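Local atomic coordinates of histidinol-phosphate aminotransferase (Clostridium acetobutylicum, PDB entry 3FTB), a protein that probably works as a pyridoxal 5'-phosphate-dependent transaminase, moving amino groups between substrates, presumably with histidinol phosphate as one of them. Residues A[179-185]-A[206-212]; A[80-86]-A[223-229]. All blocks are in the same frame, centred on the assembly; numbering follows the deposited sequence.

Both contacts are buried strand pairs in the same mixed sheet, and their centres lie 10 Å apart. Strand 207-212 of interaction 1 borders strand 225-229 of interaction 2: R211 N to Y226 O, 2.9 Å, and L207 O to T229 OG1, 2.8 Å, are probable hydrogen bonds, while F208 CZ packs on V82 CG2 at 3.8 Å. Interaction 1 is a parallel pair further into the sheet, rich in isoleucine; interaction 2 is antiparallel, involves the outermost strand 80-84, and packs closely through glycines. Each ends in polar chemistry: R211 pairs with E184 through NE and holds a phosphate ion with NH1 and NH2; R223 holds another beside G86, just after the turn centred on N85, where the second subunit also reaches in.

Interaction 1 of 2, residues A[179-185]-A[206-212]; sequences TIIIDEA and CLFIIRA. With PO4 (phosphate ion), chain G.
Lay extended strands 179-183 and 207-212 parallel, axes 4.6 Å apart at closest, inclined by 19°. C206 O accepts from I180 N at 2.9 Å. L207 pairs with I180; its CD2 lies 3.6 Å from I182 CD1. F208, paired with I181, bonds to the residues flanking it: F208 N to I180 O at 2.9 Å, F208 O from I182 N at 2.7 Å; its ring (chi1 t) takes I181 CG2 at its edge, 4.0 Å from F208 CD2. I209 (m, m) lies beside I182 on the L207 face, CD1 3.7 Å from I182 CB. I210 bridges D183; its N donates to I182 O at 2.9 Å, its O accepts from E184 N at 2.7 Å. R211 starts away, but its m, m bend brings NE to E184 OE1 at 3.1 Å, a salt bridge whose hydrogen bond is weak; E184 OE2 takes F197 N, and R211 NH1 and NH2 grip a phosphate ion. A212 CB meets A185 CB at 3.9 Å; a water donates to A212 O (3.0 Å) and A185 O (2.4 Å). D183 OD1 closes an Asx turn onto A185 N (3.1 Å); OD2 bonds Y111. This pair belongs to the mostly parallel, seven-stranded central sheet of the large domain of fold type I PLP-dependent aminotransferases.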
loop_
_atom_site.group_PDB
_atom_site.type_symbol
_atom_site.label_atom_id
_atom_site.label_comp_id
_atom_site.label_asym_id
_atom_site.label_seq_id
_atom_site.Cartn_x
_atom_site.Cartn_y
_atom_site.Cartn_z
ATOM N N THR A 179 -10.090 -16.528 17.946
ATOM C CA THR A 179 -10.083 -15.124 17.541
ATOM C C THR A 179 -11.329 -14.756 16.728
ATOM O O THR A 179 -11.709 -15.463 15.795
ATOM C CB THR A 179 -8.803 -14.751 16.757
ATOM O OG1 THR A 179 -7.646 -14.993 17.569
ATOM C CG2 THR A 179 -8.833 -13.281 16.345
ATOM N N ILE A 180 -11.968 -13.648 17.085
ATOM C CA ILE A 180 -13.136 -13.208 16.335
ATOM C C ILE A 180 -12.883 -11.861 15.663
ATOM O O ILE A 180 -12.601 -10.872 16.329
ATOM C CB ILE A 180 -14.445 -13.237 17.188
ATOM C CG1 ILE A 180 -14.546 -12.037 18.122
ATOM C CG2 ILE A 180 -14.567 -14.539 17.967
ATOM C CD1 ILE A 180 -15.583 -11.048 17.678
ATOM N N ILE A 181 -12.963 -11.856 14.332
ATOM C CA ILE A 181 -12.670 -10.678 13.516
ATOM C C ILE A 181 -13.937 -9.967 13.065
ATOM O O ILE A 181 -14.717 -10.521 12.286
ATOM C CB ILE A 181 -11.898 -11.061 12.239
ATOM C CG1 ILE A 181 -10.586 -11.773 12.584
ATOM C CG2 ILE A 181 -11.651 -9.816 11.381
ATOM C CD1 ILE A 181 -10.051 -12.600 11.442
ATOM N N ILE A 182 -14.131 -8.736 13.528
ATOM C CA ILE A 182 -15.340 -7.995 13.184
ATOM C C ILE A 182 -15.081 -6.827 12.248
ATOM O O ILE A 182 -14.463 -5.831 12.642
ATOM C CB ILE A 182 -16.073 -7.468 14.424
ATOM C CG1 ILE A 182 -16.280 -8.587 15.429
ATOM C CG2 ILE A 182 -17.447 -6.972 14.049
ATOM C CD1 ILE A 182 -17.261 -8.222 16.518
ATOM N N ASP A 183 -15.573 -6.957 11.016
ATOM C CA ASP A 183 -15.437 -5.921 9.997
ATOM C C ASP A 183 -16.473 -4.799 10.202
ATOM O O ASP A 183 -17.673 -4.978 9.946
ATOM C CB ASP A 183 -15.568 -6.564 8.614
ATOM C CG ASP A 183 -15.709 -5.545 7.496
ATOM O OD1 ASP A 183 -15.648 -4.328 7.774
ATOM O OD2 ASP A 183 -15.889 -5.972 6.334
ATOM N N GLU A 184 -16.003 -3.647 10.675
ATOM C CA GLU A 184 -16.890 -2.539 11.017
ATOM C C GLU A 184 -16.698 -1.325 10.117
ATOM O O GLU A 184 -16.807 -0.188 10.565
ATOM C CB GLU A 184 -16.691 -2.140 12.481
ATOM C CG GLU A 184 -17.336 -3.112 13.474
ATOM C CD GLU A 184 -17.298 -2.588 14.885
ATOM O OE1 GLU A 184 -16.904 -1.408 15.119
ATOM O OE2 GLU A 184 -17.669 -3.374 15.769
ATOM N N ALA A 185 -16.433 -1.575 8.840
ATOM C CA ALA A 185 -16.094 -0.510 7.904
ATOM C C ALA A 185 -17.272 0.418 7.662
ATOM O O ALA A 185 -17.098 1.551 7.208
ATOM C CB ALA A 185 -15.610 -1.098 6.592
ATOM N N CYS A 206 -9.950 -11.530 22.291
ATOM C CA CYS A 206 -10.288 -12.379 21.147
ATOM C C CYS A 206 -10.778 -11.471 20.028
ATOM O O CYS A 206 -10.644 -11.784 18.850
ATOM C CB CYS A 206 -11.366 -13.410 21.499
ATOM S SG CYS A 206 -13.014 -12.726 21.852
ATOM N N LEU A 207 -11.323 -10.323 20.419
ATOM C CA LEU A 207 -11.827 -9.340 19.470
ATOM C C LEU A 207 -10.721 -8.739 18.612
ATOM O O LEU A 207 -9.717 -8.238 19.125
ATOM C CB LEU A 207 -12.550 -8.201 20.197
ATOM C CG LEU A 207 -14.039 -8.288 20.523
ATOM C CD1 LEU A 207 -14.439 -7.069 21.328
ATOM C CD2 LEU A 207 -14.861 -8.380 19.254
ATOM N N PHE A 208 -10.921 -8.781 17.304
ATOM C CA PHE A 208 -10.127 -7.981 16.393
ATOM C C PHE A 208 -11.095 -7.198 15.504
ATOM O O PHE A 208 -11.934 -7.793 14.816
ATOM C CB PHE A 208 -9.213 -8.868 15.558
ATOM C CG PHE A 208 -8.309 -8.100 14.624
ATOM C CD1 PHE A 208 -7.107 -7.589 15.075
ATOM C CD2 PHE A 208 -8.663 -7.891 13.301
ATOM C CE1 PHE A 208 -6.273 -6.886 14.233
ATOM C CE2 PHE A 208 -7.831 -7.186 12.448
ATOM C CZ PHE A 208 -6.631 -6.680 12.918
ATOM N N ILE A 209 -11.010 -5.870 15.541
ATOM C CA ILE A 209 -11.938 -5.030 14.772
ATOM C C ILE A 209 -11.258 -4.381 13.571
ATOM O O ILE A 209 -10.116 -3.924 13.673
ATOM C CB ILE A 209 -12.565 -3.903 15.643
ATOM C CG1 ILE A 209 -13.079 -4.446 16.984
ATOM C CG2 ILE A 209 -13.647 -3.177 14.890
ATOM C CD1 ILE A 209 -14.119 -5.513 16.858
ATOM N N ILE A 210 -11.967 -4.346 12.444
ATOM C CA ILE A 210 -11.500 -3.671 11.244
ATOM C C ILE A 210 -12.345 -2.420 10.966
ATOM O O ILE A 210 -13.571 -2.499 10.809
ATOM C CB ILE A 210 -11.567 -4.621 10.041
ATOM C CG1 ILE A 210 -10.683 -5.844 10.291
ATOM C CG2 ILE A 210 -11.148 -3.921 8.777
ATOM C CD1 ILE A 210 -10.652 -6.837 9.135
ATOM N N ARG A 211 -11.702 -1.259 10.954
ATOM C CA ARG A 211 -12.391 -0.044 10.549
ATOM C C ARG A 211 -11.848 0.446 9.213
ATOM O O ARG A 211 -10.842 -0.056 8.730
ATOM C CB ARG A 211 -12.215 1.049 11.591
ATOM C CG ARG A 211 -12.839 0.750 12.929
ATOM C CD ARG A 211 -14.325 0.803 12.873
ATOM N NE ARG A 211 -14.890 0.821 14.217
ATOM C CZ ARG A 211 -15.386 1.908 14.787
ATOM N NH1 ARG A 211 -15.387 3.052 14.119
ATOM N NH2 ARG A 211 -15.888 1.846 16.015
ATOM N N ALA A 212 -12.513 1.440 8.630
ATOM C CA ALA A 212 -12.066 2.034 7.375
ATOM C C ALA A 212 -12.549 3.470 7.245
ATOM O O ALA A 212 -13.594 3.835 7.787
ATOM C CB ALA A 212 -12.549 1.212 6.199
HETATM P P PO4 G . -16.652 5.223 16.554
HETATM O O1 PO4 G . -16.086 5.068 15.165
HETATM O O2 PO4 G . -15.772 6.164 17.347
HETATM O O3 PO4 G . -18.060 5.772 16.455
HETATM O O4 PO4 G . -16.703 3.895 17.280
HETATM O O HOH W 1 -16.031 3.430 6.112
#

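Interaction 2 of 2, residues A[80-86]-A[223-229]. With PO4 (phosphate ion), chain E.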
loop_
_atom_site.group_PDB
_atom_site.type_symbol
_atom_site.label_atom_id
_atom_site.label_comp_id
_atom_site.label_asym_id
_atom_site.label_seq_id
_atom_site.Cartn_x
_atom_site.Cartn_y
_atom_site.Cartn_z
ATOM N N GLY A 80 -3.402 -2.647 20.338
ATOM C CA GLY A 80 -2.727 -2.907 19.082
ATOM C C GLY A 80 -3.421 -2.111 17.983
ATOM O O GLY A 80 -4.659 -2.022 17.939
ATOM N N ILE A 81 -2.620 -1.517 17.103
ATOM C CA ILE A 81 -3.135 -0.803 15.946
ATOM C C ILE A 81 -2.344 -1.247 14.720
ATOM O O ILE A 81 -1.117 -1.240 14.725
ATOM C CB ILE A 81 -3.023 0.721 16.125
ATOM C CG1 ILE A 81 -3.789 1.175 17.370
ATOM C CG2 ILE A 81 -3.544 1.442 14.882
ATOM C CD1 ILE A 81 -3.472 2.592 17.785
ATOM N N VAL A 82 -3.051 -1.663 13.677
ATOM C CA VAL A 82 -2.396 -2.072 12.449
ATOM C C VAL A 82 -2.888 -1.188 11.324
ATOM O O VAL A 82 -4.086 -0.989 11.174
ATOM C CB VAL A 82 -2.605 -3.578 12.131
ATOM C CG1 VAL A 82 -1.777 -4.444 13.084
ATOM C CG2 VAL A 82 -4.067 -3.957 12.208
ATOM N N LEU A 83 -1.951 -0.630 10.559
ATOM C CA LEU A 83 -2.271 0.294 9.473
ATOM C C LEU A 83 -2.300 -0.457 8.151
ATOM O O LEU A 83 -1.482 -1.339 7.904
ATOM C CB LEU A 83 -1.261 1.448 9.422
ATOM C CG LEU A 83 -1.113 2.131 10.783
ATOM C CD1 LEU A 83 -0.007 3.173 10.766
ATOM C CD2 LEU A 83 -2.431 2.738 11.239
ATOM N N GLY A 84 -3.261 -0.122 7.305
ATOM C CA GLY A 84 -3.380 -0.811 6.041
ATOM C C GLY A 84 -3.617 0.115 4.874
ATOM O O GLY A 84 -4.309 1.130 4.990
ATOM N N ASN A 85 -3.012 -0.241 3.746
ATOM C CA ASN A 85 -3.320 0.365 2.467
ATOM C C ASN A 85 -4.744 -0.067 2.106
ATOM O O ASN A 85 -4.945 -0.956 1.276
ATOM C CB ASN A 85 -2.305 -0.120 1.428
ATOM C CG ASN A 85 -2.247 0.762 0.193
ATOM O OD1 ASN A 85 -2.274 1.993 0.278
ATOM N ND2 ASN A 85 -2.143 0.128 -0.967
ATOM N N GLY A 86 -5.727 0.559 2.755
ATOM C CA GLY A 86 -7.123 0.171 2.643
ATOM C C GLY A 86 -7.497 -0.830 3.733
ATOM O O GLY A 86 -6.619 -1.451 4.330
ATOM N N ARG A 223 -6.758 5.026 0.178
ATOM C CA ARG A 223 -6.341 3.679 0.565
ATOM C C ARG A 223 -5.957 3.625 2.040
ATOM O O ARG A 223 -4.772 3.602 2.379
ATOM C CB ARG A 223 -5.176 3.200 -0.312
ATOM C CG ARG A 223 -5.400 3.389 -1.813
ATOM C CD ARG A 223 -6.002 2.163 -2.496
ATOM N NE ARG A 223 -7.318 1.778 -1.986
ATOM C CZ ARG A 223 -7.551 0.675 -1.280
ATOM N NH1 ARG A 223 -6.558 -0.155 -0.990
ATOM N NH2 ARG A 223 -8.771 0.391 -0.862
ATOM N N PHE A 224 -6.953 3.620 2.920
ATOM C CA PHE A 224 -6.665 3.561 4.351
ATOM C C PHE A 224 -7.715 2.861 5.220
ATOM O O PHE A 224 -8.859 3.296 5.302
ATOM C CB PHE A 224 -6.362 4.951 4.925
ATOM C CG PHE A 224 -6.022 4.913 6.383
ATOM C CD1 PHE A 224 -4.832 4.360 6.804
ATOM C CD2 PHE A 224 -6.918 5.357 7.331
ATOM C CE1 PHE A 224 -4.531 4.279 8.142
ATOM C CE2 PHE A 224 -6.621 5.278 8.658
ATOM C CZ PHE A 224 -5.426 4.738 9.067
ATOM N N GLY A 225 -7.303 1.778 5.871
ATOM C CA GLY A 225 -8.125 1.096 6.857
ATOM C C GLY A 225 -7.287 0.725 8.066
ATOM O O GLY A 225 -6.065 0.755 7.990
ATOM N N TYR A 226 -7.923 0.381 9.184
ATOM C CA TYR A 226 -7.158 0.034 10.385
ATOM C C TYR A 226 -7.672 -1.140 11.223
ATOM O O TYR A 226 -8.838 -1.527 11.137
ATOM C CB TYR A 226 -6.908 1.265 11.264
ATOM C CG TYR A 226 -8.114 2.128 11.558
ATOM C CD1 TYR A 226 -8.626 2.222 12.849
ATOM C CD2 TYR A 226 -8.722 2.875 10.554
ATOM C CE1 TYR A 226 -9.724 3.032 13.134
ATOM C CE2 TYR A 226 -9.819 3.681 10.825
ATOM C CZ TYR A 226 -10.315 3.759 12.117
ATOM O OH TYR A 226 -11.406 4.563 12.379
ATOM N N GLY A 227 -6.762 -1.713 12.008
ATOM C CA GLY A 227 -7.085 -2.783 12.935
ATOM C C GLY A 227 -6.989 -2.323 14.384
ATOM O O GLY A 227 -6.104 -1.559 14.738
ATOM N N ILE A 228 -7.896 -2.821 15.219
ATOM C CA ILE A 228 -8.041 -2.404 16.609
ATOM C C ILE A 228 -8.150 -3.640 17.504
ATOM O O ILE A 228 -9.087 -4.412 17.356
ATOM C CB ILE A 228 -9.332 -1.564 16.764
ATOM C CG1 ILE A 228 -9.179 -0.255 15.998
ATOM C CG2 ILE A 228 -9.651 -1.303 18.225
ATOM C CD1 ILE A 228 -7.824 0.435 16.253
ATOM N N THR A 229 -7.206 -3.843 18.423
ATOM C CA THR A 229 -7.237 -5.031 19.284
ATOM C C THR A 229 -6.396 -4.857 20.548
ATOM O O THR A 229 -5.349 -4.217 20.532
ATOM C CB THR A 229 -6.761 -6.312 18.537
ATOM O OG1 THR A 229 -7.060 -7.478 19.320
ATOM C CG2 THR A 229 -5.272 -6.276 18.286
HETATM P P PO4 E . -11.071 -0.683 1.270
HETATM O O1 PO4 E . -9.757 -1.386 1.050
HETATM O O2 PO4 E . -11.087 -0.031 2.621
HETATM O O3 PO4 E . -11.278 0.402 0.245
HETATM O O4 PO4 E . -12.173 -1.709 1.209
#
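Strands 80-84 and 225-229 run antiparallel, their axes 4.7 Å apart at closest and 165° between their directions. Glycines G80, G84, G225 and G227 let backbone and the V82 side chain pack close on one face. V82, chi1 m, puts CG2 3.3 Å from G227 CA, its partner in a hydrogen-bonded pair (G227 N to V82 O, 2.9 Å; V82 N to G227 O, 3.2 Å); a CB on G227 would collide with that methyl. One on G225 would run into G86 C, which the inverse gamma turn centred on N85 brings over it. G86 itself, at phi 92°, has no room for a CB, which would strike R223 NH1. On the other face, I81 (m, t) and I228 (m, m) meet loosely, CG1 of I81 to CD1 of I228 at 4.3 Å. The CB bond of F224 points away from 80-86, but with chi1 t its ring edge comes back to L83 (m, t), CE1 4.0 Å from L83 CD2. Y226, in p, carries its ring away from strand 80-84.

R223, with chi1 m, chi2 near -93° between wells and chi3 p, brings NH2 to phosphate O1 at 2.8 Å. S88, T214 and A87 N also bind this ion, consistent with the cofactor-phosphate pocket of such enzymes. N85 ND2 bonds N246 O of the second subunit. Helix 64-74 covers I81, Y226 and I228, helix 232-239 touches V82 from the opposite face, and strand 207-212 flanks 225-229.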